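Local coordinates for protein endoglucanase (Clostridium thermocellum, PDB 2C4X) that binds beta-glucan chains, including xyloglucan, through its CBM44 module, which with a PKD domain forms the C-terminal part of a probable cellulase, at residues 129-134 against 246-251. The protein carries 1 engineered substitution. Residues are numbered along the deposited sequence; the frame is centred on the assembly and turned at random.
With CA (calcium ion), chain C.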
loop_
_atom_site.group_PDB
_atom_site.type_symbol
_atom_site.label_atom_id
_atom_site.label_comp_id
_atom_site.label_asym_id
_atom_site.label_seq_id
_atom_site.Cartn_x
_atom_site.Cartn_y
_atom_site.Cartn_z
ATOM N N GLU A 129 -8.696 -11.184 -14.420
ATOM C CA GLU A 129 -8.771 -10.140 -15.451
ATOM C C GLU A 129 -7.974 -8.892 -15.085
ATOM O O GLU A 129 -7.258 -8.337 -15.925
ATOM C CB GLU A 129 -10.228 -9.781 -15.770
ATOM C CG GLU A 129 -10.961 -10.862 -16.568
ATOM C CD GLU A 129 -12.464 -10.624 -16.698
ATOM O OE1 GLU A 129 -12.972 -9.572 -16.245
ATOM O OE2 GLU A 129 -13.141 -11.508 -17.272
ATOM N N LYS A 130 -8.115 -8.459 -13.831
ATOM C CA LYS A 130 -7.328 -7.372 -13.267
ATOM C C LYS A 130 -6.968 -7.709 -11.825
ATOM O O LYS A 130 -7.794 -8.234 -11.074
ATOM C CB LYS A 130 -8.108 -6.051 -13.284
ATOM C CG LYS A 130 -8.376 -5.468 -14.659
ATOM C CD LYS A 130 -8.981 -4.069 -14.564
ATOM C CE LYS A 130 -9.670 -3.680 -15.876
ATOM N NZ LYS A 130 -8.728 -3.610 -17.036
ATOM N N ALA A 131 -5.733 -7.401 -11.442
ATOM C CA ALA A 131 -5.302 -7.511 -10.053
ATOM C C ALA A 131 -4.340 -6.380 -9.756
ATOM O O ALA A 131 -3.675 -5.872 -10.670
ATOM C CB ALA A 131 -4.643 -8.853 -9.801
ATOM N N PHE A 132 -4.281 -5.967 -8.492
ATOM C CA PHE A 132 -3.329 -4.940 -8.080
ATOM C C PHE A 132 -1.978 -5.577 -7.755
ATOM O O PHE A 132 -0.927 -5.035 -8.101
ATOM C CB PHE A 132 -3.852 -4.113 -6.889
ATOM C CG PHE A 132 -2.880 -3.071 -6.421
ATOM C CD1 PHE A 132 -2.723 -1.882 -7.134
ATOM C CD2 PHE A 132 -2.091 -3.292 -5.297
ATOM C CE1 PHE A 132 -1.799 -0.920 -6.723
ATOM C CE2 PHE A 132 -1.157 -2.342 -4.879
ATOM C CZ PHE A 132 -1.017 -1.148 -5.590
ATOM N N LYS A 133 -2.022 -6.719 -7.075
ATOM C CA LYS A 133 -0.836 -7.510 -6.772
ATOM C C LYS A 133 -1.162 -8.978 -6.952
ATOM O O LYS A 133 -2.272 -9.408 -6.642
ATOM C CB LYS A 133 -0.370 -7.282 -5.337
ATOM C CG LYS A 133 0.658 -6.192 -5.167
ATOM C CD LYS A 133 1.378 -6.330 -3.826
ATOM C CE LYS A 133 0.445 -6.076 -2.647
ATOM N NZ LYS A 133 1.214 -6.037 -1.359
ATOM N N GLY A 134 -0.194 -9.744 -7.440
ATOM C CA GLY A 134 -0.398 -11.161 -7.676
ATOM C C GLY A 134 -1.212 -11.358 -8.934
ATOM O O GLY A 134 -1.281 -10.467 -9.791
ATOM N N TYR A 246 -13.009 -3.254 -9.601
ATOM C CA TYR A 246 -12.076 -4.281 -9.161
ATOM C C TYR A 246 -11.483 -3.896 -7.813
ATOM O O TYR A 246 -11.209 -2.721 -7.554
ATOM C CB TYR A 246 -10.976 -4.504 -10.202
ATOM C CG TYR A 246 -11.496 -4.992 -11.536
ATOM C CD1 TYR A 246 -11.978 -4.094 -12.486
ATOM C CD2 TYR A 246 -11.515 -6.350 -11.844
ATOM C CE1 TYR A 246 -12.466 -4.536 -13.714
ATOM C CE2 TYR A 246 -11.997 -6.800 -13.069
ATOM C CZ TYR A 246 -12.469 -5.887 -14.001
ATOM O OH TYR A 246 -12.941 -6.318 -15.221
ATOM N N VAL A 247 -11.314 -4.896 -6.956
ATOM C CA VAL A 247 -10.836 -4.701 -5.587
ATOM C C VAL A 247 -9.788 -5.758 -5.281
ATOM O O VAL A 247 -10.002 -6.942 -5.536
ATOM C CB VAL A 247 -11.982 -4.824 -4.542
ATOM C CG1 VAL A 247 -11.451 -4.594 -3.129
ATOM C CG2 VAL A 247 -13.127 -3.850 -4.859
ATOM N N ASP A 248 -8.658 -5.331 -4.730
ATOM C CA ASP A 248 -7.570 -6.262 -4.435
ATOM C C ASP A 248 -6.656 -5.689 -3.385
ATOM O O ASP A 248 -6.634 -4.476 -3.174
ATOM C CB ASP A 248 -6.750 -6.581 -5.698
ATOM C CG ASP A 248 -5.824 -7.779 -5.514
ATOM O OD1 ASP A 248 -6.079 -8.607 -4.610
ATOM O OD2 ASP A 248 -4.833 -7.907 -6.272
ATOM N N ALA A 249 -5.914 -6.582 -2.734
ATOM C CA ALA A 249 -4.788 -6.221 -1.876
ATOM C C ALA A 249 -5.182 -5.267 -0.749
ATOM O O ALA A 249 -4.492 -4.270 -0.490
ATOM C CB ALA A 249 -3.625 -5.658 -2.710
ATOM N N ILE A 250 -6.299 -5.576 -0.090
ATOM C CA ILE A 250 -6.678 -4.882 1.146
ATOM C C ILE A 250 -5.708 -5.332 2.235
ATOM O O ILE A 250 -5.521 -6.534 2.464
ATOM C CB ILE A 250 -8.139 -5.155 1.561
ATOM C CG1 ILE A 250 -9.090 -4.826 0.404
ATOM C CG2 ILE A 250 -8.503 -4.336 2.798
ATOM C CD1 ILE A 250 -10.513 -5.337 0.607
ATOM N N ASP A 251 -5.067 -4.364 2.880
ATOM C CA ASP A 251 -3.921 -4.661 3.726
ATOM C C ASP A 251 -3.830 -3.751 4.945
ATOM O O ASP A 251 -4.275 -2.600 4.917
ATOM C CB ASP A 251 -2.633 -4.547 2.899
ATOM C CG ASP A 251 -1.518 -5.422 3.430
ATOM O OD1 ASP A 251 -1.795 -6.312 4.269
ATOM O OD2 ASP A 251 -0.360 -5.226 3.000
HETATM CA CA CA C . -4.157 -10.148 -5.357
HETATM O O HOH W 1 -0.277 -4.798 0.343
#
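Asp248 reaches from strand 241-251 to the loop after strand 120-127, where its carboxylate meets both a calcium ion and the loop backbone. With CG anti to the backbone N (chi1 -167°), the carboxylate is carried toward the loop and the calcium. Both oxygens bind the metal, OD1 of Asp248 at 2.6 Å and OD2 at 2.5 Å from the calcium, so the carboxylate is bidentate. The loop supplies the carbonyl O of Lys133, 2.4 Å from the same ion. Asp99, Asn104, Glu106 and Arg136 complete the site.

OD2 also accepts two backbone N-H groups. Phe132 N donates to the anti lone pair of Asp248 OD2 at 3.0 Å, with a bent angle of 138°. The bond from Lys133 N to Asp248 OD2, 3.2 Å long, is straighter (173°) and arrives on the anti side, out of the carboxylate plane.

Earlier in the loop, the Lys130 side chain crosses the Tyr246 ring at about a right angle. Its CD makes a CH-pi contact 3.8 Å from the Tyr246 ring centroid, offset toward the rim. Glu129 OE1 lies near the ring plane at its edge, 3.4 Å from Tyr246 OH, at most a weak hydrogen bond; its salt bridge is with Lys139. Beyond Asp248 on the strand, Ala249 CB packs against Phe132 CD2. A bend at chi3 brings Lys133 CE near Ala249 CB. A water bridges Lys133 NZ to Asp251 OD2.

The contact joins the loop to the central strand of one five-stranded sheet of the CBM44 beta-sandwich through a shared calcium ion. Metal and N-H groups together fix the rotation of the Asp248 carboxylate, and this electropositive setting would favour its ionised form.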